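Local coordinates for dTDP-4-dehydrorhamnose 3-epimerase (Streptomyces niveus, PDB 2C0Z), which epimerises C3 of a dTDP-4-keto-6-deoxy sugar, acting together with NovU in the pathway to the aminocoumarin antibiotic novobiocin, at residues 23-28 / 116-121; 105-110 / 162-167. All coordinates share one frame; numbering follows the deposited sequence.

Contact 1. Residues 23-28 / 116-121; sequences ITPEQR and SRRAVY. With EDO (1,2-ethanediol), chain C; EDO (1,2-ethanediol), chain D.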
ATOM      1  N   ILE A  23       8.959   4.547  10.423  1.00  9.90           N
ATOM      2  CA  ILE A  23       8.972   5.555   9.376  1.00  9.71           C
ATOM      3  C   ILE A  23       7.849   6.555   9.597  1.00  9.68           C
ATOM      4  O   ILE A  23       6.685   6.191   9.719  1.00 11.14           O
ATOM      5  CB  ILE A  23       8.838   4.880   8.009  1.00  9.43           C
ATOM      6  CG1 ILE A  23      10.001   3.861   7.783  1.00 10.93           C
ATOM      7  CG2 ILE A  23       8.869   5.944   6.929  1.00 11.39           C
ATOM      8  CD1 ILE A  23       9.664   2.424   8.182  1.00 11.13           C
ATOM      9  N   THR A  24       8.230   7.830   9.673  1.00  9.73           N
ATOM     10  CA  THR A  24       7.317   8.948   9.667  1.00  9.64           C
ATOM     11  C   THR A  24       7.166   9.366   8.202  1.00  9.00           C
ATOM     12  O   THR A  24       8.168   9.550   7.509  1.00 10.35           O
ATOM     13  CB  THR A  24       7.933  10.090  10.484  1.00 10.01           C
ATOM     14  OG1 THR A  24       8.104   9.661  11.848  1.00 13.13           O
ATOM     15  CG2 THR A  24       7.053  11.297  10.498  1.00 11.34           C
ATOM     16  N   PRO A  25       5.952   9.499   7.693  1.00  8.87           N
ATOM     17  CA  PRO A  25       5.782   9.835   6.278  1.00  8.58           C
ATOM     18  C   PRO A  25       6.103  11.305   5.989  1.00  9.94           C
ATOM     19  O   PRO A  25       6.159  12.121   6.911  1.00 10.52           O
ATOM     20  CB  PRO A  25       4.296   9.568   6.038  1.00  8.95           C
ATOM     21  CG  PRO A  25       3.669   9.897   7.362  1.00  8.54           C
ATOM     22  CD  PRO A  25       4.652   9.361   8.368  1.00  7.95           C
ATOM     23  N   GLU A  26       6.310  11.618   4.719  1.00  9.84           N
ATOM     24  CA  GLU A  26       6.237  13.002   4.254  1.00 10.59           C
ATOM     25  C   GLU A  26       4.757  13.269   3.986  1.00 11.04           C
ATOM     26  O   GLU A  26       4.158  12.641   3.142  1.00 11.99           O
ATOM     27  CB  GLU A  26       7.053  13.227   2.982  1.00 12.23           C
ATOM     28  CG  GLU A  26       7.034  14.703   2.573  1.00 15.72           C
ATOM     29  CD  GLU A  26       7.710  15.006   1.253  1.00 23.88           C
ATOM     30  OE1 GLU A  26       8.240  14.079   0.614  1.00 30.92           O
ATOM     31  OE2 GLU A  26       7.725  16.217   0.859  1.00 31.12           O
ATOM     32  N   GLN A  27       4.160  14.175   4.746  1.00 10.40           N
ATOM     33  CA  GLN A  27       2.708  14.387   4.708  1.00 10.36           C
ATOM     34  C   GLN A  27       2.375  15.879   4.630  1.00 10.84           C
ATOM     35  O   GLN A  27       3.011  16.697   5.300  1.00 10.51           O
ATOM     36  CB  GLN A  27       2.103  13.802   5.995  1.00 11.09           C
ATOM     37  CG  GLN A  27       0.572  13.992   6.155  1.00 10.77           C
ATOM     38  CD  GLN A  27      -0.032  13.059   7.194  1.00 12.75           C
ATOM     39  OE1 GLN A  27      -0.637  12.049   6.832  1.00 16.53           O
ATOM     40  NE2 GLN A  27       0.126  13.378   8.466  1.00 13.90           N
ATOM     41  N   ARG A  28       1.382  16.206   3.804  1.00 11.45           N
ATOM     42  CA  ARG A  28       0.803  17.519   3.724  1.00 13.56           C
ATOM     43  C   ARG A  28      -0.700  17.400   3.687  1.00 14.56           C
ATOM     44  O   ARG A  28      -1.258  16.386   3.226  1.00 13.92           O
ATOM     45  CB  ARG A  28       1.272  18.290   2.500  1.00 14.61           C
ATOM     46  CG  ARG A  28       0.867  17.786   1.173  1.00 20.70           C
ATOM     47  CD  ARG A  28       1.394  18.661  -0.001  1.00 26.88           C
ATOM     48  NE  ARG A  28       0.809  18.234  -1.281  1.00 32.35           N
ATOM     49  CZ  ARG A  28       1.461  17.617  -2.272  1.00 36.69           C
ATOM     50  NH1 ARG A  28       2.759  17.328  -2.178  1.00 39.60           N
ATOM     51  NH2 ARG A  28       0.809  17.284  -3.386  1.00 37.64           N
ATOM     52  N   SER A 116      -1.445   9.952  12.173  1.00  9.88           N
ATOM     53  CA  SER A 116      -0.003  10.078  11.972  1.00  9.67           C
ATOM     54  C   SER A 116       0.546   9.249  10.828  1.00  9.52           C
ATOM     55  O   SER A 116       1.591   9.589  10.234  1.00  8.94           O
ATOM     56  CB  SER A 116       0.757   9.837  13.285  1.00 10.11           C
ATOM     57  OG  SER A 116       0.510   8.582  13.865  1.00 10.82           O
ATOM     58  N   ARG A 117      -0.130   8.156  10.527  1.00  9.18           N
ATOM     59  CA  ARG A 117       0.201   7.386   9.339  1.00  9.32           C
ATOM     60  C   ARG A 117       1.667   6.931   9.251  1.00  9.20           C
ATOM     61  O   ARG A 117       2.295   6.912   8.167  1.00  9.62           O
ATOM     62  CB  ARG A 117      -0.221   8.155   8.094  1.00  9.45           C
ATOM     63  CG  ARG A 117      -1.723   8.354   8.009  1.00  8.42           C
ATOM     64  CD  ARG A 117      -2.194   8.845   6.640  1.00  9.15           C
ATOM     65  NE  ARG A 117      -3.644   9.104   6.557  1.00 10.58           N
ATOM     66  CZ  ARG A 117      -4.559   8.213   6.219  1.00 10.32           C
ATOM     67  NH1 ARG A 117      -4.232   6.978   5.865  1.00 10.85           N
ATOM     68  NH2 ARG A 117      -5.836   8.582   6.203  1.00 11.62           N
ATOM     69  N   ARG A 118       2.196   6.528  10.410  1.00  9.43           N
ATOM     70  CA  ARG A 118       3.519   5.935  10.503  1.00  9.31           C
ATOM     71  C   ARG A 118       3.509   4.529   9.882  1.00  8.32           C
ATOM     72  O   ARG A 118       2.450   3.914   9.672  1.00  8.77           O
ATOM     73  CB  ARG A 118       4.006   5.897  11.948  1.00  9.95           C
ATOM     74  CG  ARG A 118       3.878   7.236  12.659  1.00 13.91           C
ATOM     75  CD  ARG A 118       5.064   8.029  12.530  1.00 16.91           C
ATOM     76  NE  ARG A 118       4.983   9.408  13.038  1.00 17.65           N
ATOM     77  CZ  ARG A 118       5.592   9.838  14.121  1.00 20.18           C
ATOM     78  NH1 ARG A 118       6.304   9.013  14.888  1.00 20.53           N
ATOM     79  NH2 ARG A 118       5.476  11.108  14.459  1.00 21.92           N
ATOM     80  N   ALA A 119       4.701   4.050   9.587  1.00  8.30           N
ATOM     81  CA  ALA A 119       4.924   2.700   9.108  1.00  8.85           C
ATOM     82  C   ALA A 119       6.017   2.069   9.980  1.00  9.29           C
ATOM     83  O   ALA A 119       6.847   2.776  10.554  1.00  9.85           O
ATOM     84  CB  ALA A 119       5.316   2.694   7.646  1.00  9.42           C
ATOM     85  N   VAL A 120       5.999   0.743  10.053  1.00  9.42           N
ATOM     86  CA  VAL A 120       7.040  -0.004  10.704  1.00  9.45           C
ATOM     87  C   VAL A 120       7.636  -0.976   9.718  1.00  9.09           C
ATOM     88  O   VAL A 120       6.906  -1.679   9.024  1.00  9.44           O
ATOM     89  CB  VAL A 120       6.523  -0.734  11.964  1.00 10.75           C
ATOM     90  CG1 VAL A 120       7.539  -1.703  12.502  1.00 13.50           C
ATOM     91  CG2 VAL A 120       6.158   0.239  13.051  1.00 11.09           C
ATOM     92  N   TYR A 121       8.972  -1.001   9.651  1.00  8.37           N
ATOM     93  CA  TYR A 121       9.715  -1.982   8.887  1.00  9.13           C
ATOM     94  C   TYR A 121      10.314  -2.978   9.866  1.00  9.54           C
ATOM     95  O   TYR A 121      10.943  -2.603  10.849  1.00  9.77           O
ATOM     96  CB  TYR A 121      10.817  -1.335   8.070  1.00  9.07           C
ATOM     97  CG  TYR A 121      11.766  -2.340   7.472  1.00 10.03           C
ATOM     98  CD1 TYR A 121      11.370  -3.120   6.391  1.00  9.84           C
ATOM     99  CD2 TYR A 121      13.043  -2.529   7.983  1.00 13.11           C
ATOM    100  CE1 TYR A 121      12.214  -4.062   5.837  1.00 13.43           C
ATOM    101  CE2 TYR A 121      13.885  -3.481   7.424  1.00 13.54           C
ATOM    102  CZ  TYR A 121      13.451  -4.240   6.357  1.00 13.90           C
ATOM    103  OH  TYR A 121      14.296  -5.183   5.759  1.00 17.52           O
TER
HETATM  104  C1  EDO C1192       3.308  12.322  10.543  1.00 20.38           C
HETATM  105  O1  EDO C1192       3.510  11.077  11.177  1.00 16.97           O
HETATM  106  C2  EDO C1192       3.111  13.363  11.618  1.00 23.09           C
HETATM  107  O2  EDO C1192       4.143  13.253  12.591  1.00 22.16           O
HETATM  108  C1  EDO D1193      -6.641  12.395   7.793  1.00 24.93           C
HETATM  109  O1  EDO D1193      -5.970  11.449   6.952  1.00 23.01           O
HETATM  110  C2  EDO D1193      -6.717  11.980   9.266  1.00 24.48           C
HETATM  111  O2  EDO D1193      -7.448  10.762   9.381  1.00 25.24           O
HETATM  112  O   HOH W   1      -3.203  11.630   7.887  1.00 13.73           O
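Thr24 and Arg118 run side by side, pointing the same way: Arg118 CG lies anti to the carbonyl carbon (chi1 -50°), and a bend at chi2 (-91°) sets CD beside Thr24 OG1. Thr24 OG1 sits over one face of the guanidinium, 3.2 Å above its plane toward the rim; Thr24 OG1 to Arg118 NE is 3.3 Å, at an angle too poor for a hydrogen bond. The N-H groups point elsewhere, NE and NH2 to the two oxygens of an ethanediol, probably from the crystallisation liquor, whose O1 also donates to Ser116 O, and NH1 to a salt bridge with Glu22. Ile23 and Ala119 form an antiparallel hydrogen-bonded pair that joins strands 20-30 and 119-122 of the cupin fold: Ile23 N to Ala119 O is 2.8 Å, and Ala119 N to Ile23 O 2.9 Å. Ile23 CB to Ala119 CB is 4.2 Å on the sheet face they share, where Tyr82 of strand 81-87 touches both. Pro25 CG rests 3.4 Å from Arg117 O. Gln27 crosses Arg117 at about a right angle, Gln27 OE1 3.6 Å from Arg117 CD, while one water bridges OE1 to Arg117 NE; Gln27 NE2 is held by Arg6 O.

Contact 2. Residues 105-110 / 162-167; sequences GCWEGT and LAIDWP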
ATOM      1  N   GLY A 105      12.941 -12.277  22.854  1.00 10.40           N
ATOM      2  CA  GLY A 105      11.796 -12.322  23.753  1.00 10.01           C
ATOM      3  C   GLY A 105      11.290 -10.987  24.251  1.00 10.17           C
ATOM      4  O   GLY A 105      10.468 -10.932  25.192  1.00 11.53           O
ATOM      5  N   CYS A 106      11.807  -9.915  23.649  1.00 10.13           N
ATOM      6  CA  CYS A 106      11.313  -8.574  23.903  1.00 10.06           C
ATOM      7  C   CYS A 106      10.320  -8.202  22.817  1.00 10.06           C
ATOM      8  O   CYS A 106      10.350  -8.731  21.701  1.00 10.34           O
ATOM      9  CB  CYS A 106      12.442  -7.551  23.881  1.00 10.40           C
ATOM     10  SG  CYS A 106      13.717  -7.886  25.122  1.00 13.11           S
ATOM     11  N   TRP A 107       9.448  -7.276  23.176  1.00 10.32           N
ATOM     12  CA  TRP A 107       8.521  -6.716  22.191  1.00 10.28           C
ATOM     13  C   TRP A 107       8.446  -5.201  22.274  1.00 10.84           C
ATOM     14  O   TRP A 107       8.896  -4.579  23.222  1.00 10.31           O
ATOM     15  CB  TRP A 107       7.147  -7.364  22.368  1.00 11.19           C
ATOM     16  CG  TRP A 107       6.442  -7.046  23.641  1.00 11.42           C
ATOM     17  CD1 TRP A 107       6.508  -7.766  24.832  1.00 12.09           C
ATOM     18  CD2 TRP A 107       5.511  -5.974  23.891  1.00 11.41           C
ATOM     19  NE1 TRP A 107       5.719  -7.174  25.780  1.00 13.05           N
ATOM     20  CE2 TRP A 107       5.088  -6.080  25.238  1.00 11.55           C
ATOM     21  CE3 TRP A 107       4.992  -4.926  23.113  1.00 10.61           C
ATOM     22  CZ2 TRP A 107       4.198  -5.173  25.827  1.00 12.03           C
ATOM     23  CZ3 TRP A 107       4.091  -4.022  23.712  1.00 10.53           C
ATOM     24  CH2 TRP A 107       3.695  -4.155  25.041  1.00 12.08           C
ATOM     25  N   GLU A 108       7.891  -4.612  21.236  1.00 10.95           N
ATOM     26  CA  GLU A 108       7.664  -3.180  21.213  1.00 11.48           C
ATOM     27  C   GLU A 108       6.390  -2.904  20.452  1.00 11.71           C
ATOM     28  O   GLU A 108       6.178  -3.437  19.380  1.00 11.35           O
ATOM     29  CB  GLU A 108       8.837  -2.429  20.596  1.00 12.65           C
ATOM     30  CG  GLU A 108       8.721  -0.919  20.756  1.00 13.78           C
ATOM     31  CD  GLU A 108      10.027  -0.181  20.511  1.00 16.22           C
ATOM     32  OE1 GLU A 108      11.096  -0.814  20.390  1.00 15.76           O
ATOM     33  OE2 GLU A 108       9.980   1.065  20.460  1.00 21.29           O
ATOM     34  N   GLY A 109       5.563  -2.053  21.035  1.00 12.30           N
ATOM     35  CA  GLY A 109       4.302  -1.651  20.438  1.00 12.89           C
ATOM     36  C   GLY A 109       4.392  -0.239  19.892  1.00 14.06           C
ATOM     37  O   GLY A 109       5.043   0.632  20.481  1.00 15.69           O
ATOM     38  N   THR A 110       3.733  -0.029  18.754  1.00 13.52           N
ATOM     39  CA  THR A 110       3.669   1.260  18.072  1.00 14.41           C
ATOM     40  C   THR A 110       2.220   1.514  17.685  1.00 13.26           C
ATOM     41  O   THR A 110       1.549   0.623  17.184  1.00 12.65           O
ATOM     42  CB  THR A 110       4.509   1.205  16.756  1.00 15.22           C
ATOM     43  OG1 THR A 110       5.883   0.859  17.049  1.00 18.36           O
ATOM     44  CG2 THR A 110       4.607   2.544  16.097  1.00 17.80           C
ATOM     45  N   LEU A 162       6.334 -12.989  26.907  1.00 12.41           N
ATOM     46  CA  LEU A 162       6.111 -11.709  26.248  1.00 11.70           C
ATOM     47  C   LEU A 162       5.173 -10.832  27.068  1.00 12.13           C
ATOM     48  O   LEU A 162       5.441  -9.654  27.258  1.00 11.34           O
ATOM     49  CB  LEU A 162       5.550 -11.936  24.829  1.00 11.38           C
ATOM     50  CG  LEU A 162       6.390 -12.824  23.906  1.00 11.70           C
ATOM     51  CD1 LEU A 162       5.677 -13.042  22.589  1.00 13.16           C
ATOM     52  CD2 LEU A 162       7.784 -12.242  23.635  1.00 12.62           C
ATOM     53  N   ALA A 163       4.060 -11.409  27.527  1.00 11.89           N
ATOM     54  CA  ALA A 163       3.096 -10.707  28.346  1.00 12.29           C
ATOM     55  C   ALA A 163       2.707  -9.356  27.729  1.00 12.55           C
ATOM     56  O   ALA A 163       2.777  -8.310  28.358  1.00 13.59           O
ATOM     57  CB  ALA A 163       3.618 -10.540  29.781  1.00 12.47           C
ATOM     58  N   ILE A 164       2.340  -9.410  26.449  1.00 12.65           N
ATOM     59  CA  ILE A 164       2.052  -8.211  25.696  1.00 13.25           C
ATOM     60  C   ILE A 164       0.808  -7.512  26.264  1.00 14.29           C
ATOM     61  O   ILE A 164      -0.201  -8.153  26.545  1.00 15.27           O
ATOM     62  CB  ILE A 164       1.875  -8.556  24.227  1.00 13.01           C
ATOM     63  CG1 ILE A 164       3.201  -9.084  23.657  1.00 12.58           C
ATOM     64  CG2 ILE A 164       1.383  -7.307  23.459  1.00 13.03           C
ATOM     65  CD1 ILE A 164       3.103  -9.883  22.344  1.00 12.14           C
ATOM     66  N   ASP A 165       0.894  -6.196  26.397  1.00 16.05           N
ATOM     67  CA  ASP A 165      -0.194  -5.382  26.944  1.00 17.48           C
ATOM     68  C   ASP A 165      -1.182  -4.975  25.837  1.00 18.22           C
ATOM     69  O   ASP A 165      -1.256  -3.811  25.465  1.00 19.61           O
ATOM     70  CB  ASP A 165       0.393  -4.114  27.620  1.00 17.98           C
ATOM     71  CG  ASP A 165       1.423  -4.426  28.736  1.00 21.70           C
ATOM     72  OD1 ASP A 165       1.074  -5.153  29.711  1.00 25.22           O
ATOM     73  OD2 ASP A 165       2.603  -3.977  28.716  1.00 24.85           O
ATOM     74  N   TRP A 166      -1.916  -5.950  25.315  1.00 18.00           N
ATOM     75  CA  TRP A 166      -2.931  -5.699  24.285  1.00 18.35           C
ATOM     76  C   TRP A 166      -4.004  -4.783  24.842  1.00 20.51           C
ATOM     77  O   TRP A 166      -4.524  -5.062  25.925  1.00 21.57           O
ATOM     78  CB  TRP A 166      -3.572  -7.015  23.853  1.00 17.62           C
ATOM     79  CG  TRP A 166      -2.623  -7.996  23.249  1.00 15.67           C
ATOM     80  CD1 TRP A 166      -2.273  -9.200  23.770  1.00 15.47           C
ATOM     81  CD2 TRP A 166      -1.903  -7.880  21.997  1.00 13.04           C
ATOM     82  NE1 TRP A 166      -1.370  -9.839  22.950  1.00 13.77           N
ATOM     83  CE2 TRP A 166      -1.135  -9.064  21.846  1.00 12.71           C
ATOM     84  CE3 TRP A 166      -1.828  -6.907  20.996  1.00 15.17           C
ATOM     85  CZ2 TRP A 166      -0.301  -9.294  20.734  1.00 11.63           C
ATOM     86  CZ3 TRP A 166      -1.005  -7.152  19.875  1.00 14.89           C
ATOM     87  CH2 TRP A 166      -0.233  -8.320  19.779  1.00 14.84           C
ATOM     88  N   PRO A 167      -4.344  -3.723  24.121  1.00 22.05           N
ATOM     89  CA  PRO A 167      -5.350  -2.752  24.601  1.00 24.49           C
ATOM     90  C   PRO A 167      -6.773  -3.241  24.354  1.00 27.04           C
ATOM     91  O   PRO A 167      -7.543  -2.610  23.617  1.00 29.11           O
ATOM     92  CB  PRO A 167      -5.030  -1.504  23.776  1.00 24.65           C
ATOM     93  CG  PRO A 167      -4.570  -2.043  22.467  1.00 23.24           C
ATOM     94  CD  PRO A 167      -3.768  -3.298  22.829  1.00 22.35           C
TER
HETATM   95  O   HOH W   2       8.786  -9.282  26.474  1.00 14.99           O
HETATM   96  O   HOH W   3       5.223  -7.249  29.113  1.00 18.30           O
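Ile164 and Trp107 cross obliquely, with one methylene of the isoleucine set against the indole that Trp107 carries to the loop 162-167. Ile164 CG1 stands 3.6 Å from the centroid of the five-membered ring of Trp107 and only 3° off its normal, a CH-pi contact over the face. The six-membered ring reaches on to Asp165: the two side chains cross at about a right angle, with Asp165 OD2 at the ring edge, 3.5 Å from Trp107 CZ2, and carboxylate and ring planes 67° apart. Leu162 meets the other segment with its CD2 branch, 3.4 Å from Gly105 O. This loop thus packs on strand 107-113, an outer strand of the five-stranded sheet of the cupin fold, and Ile164 also touches Ile70 of strand 67-73. Trp107 NE1 donates to Leu162 O at 2.9 Å, but the N-H angle of 122° makes the bond weak. A water that donates to Ala163 O receives a second weak bond from Trp107 NE1, at 3.4 Å. Trp107 also packs on Val93 of strand 89-96; across the two segments, with both bonds of the indole nitrogen weak, the ring is probably held mainly by packing.

In the fold
Contact 1 is largely buried and contact 2 lies at the surface, their centres about 21 Å apart. The first joins two strands of the seven-stranded sheet; the second lays a loop on an outer strand of the five-stranded sheet. Their chemistry follows: near-straight backbone hydrogen bonds at 23-28/116-121, against a tryptophan face and one weak indole bond at 105-110/162-167. Arginines and bound ethanediol border contact 1, and of the two only this contact is touched by the second subunit, through Val61 of that subunit on Arg117. The contacts are linked because strands 107-113 and 119-122 are consecutive in the chain, and Val120 CG2 packs 4.1 Å from Thr110 OG1.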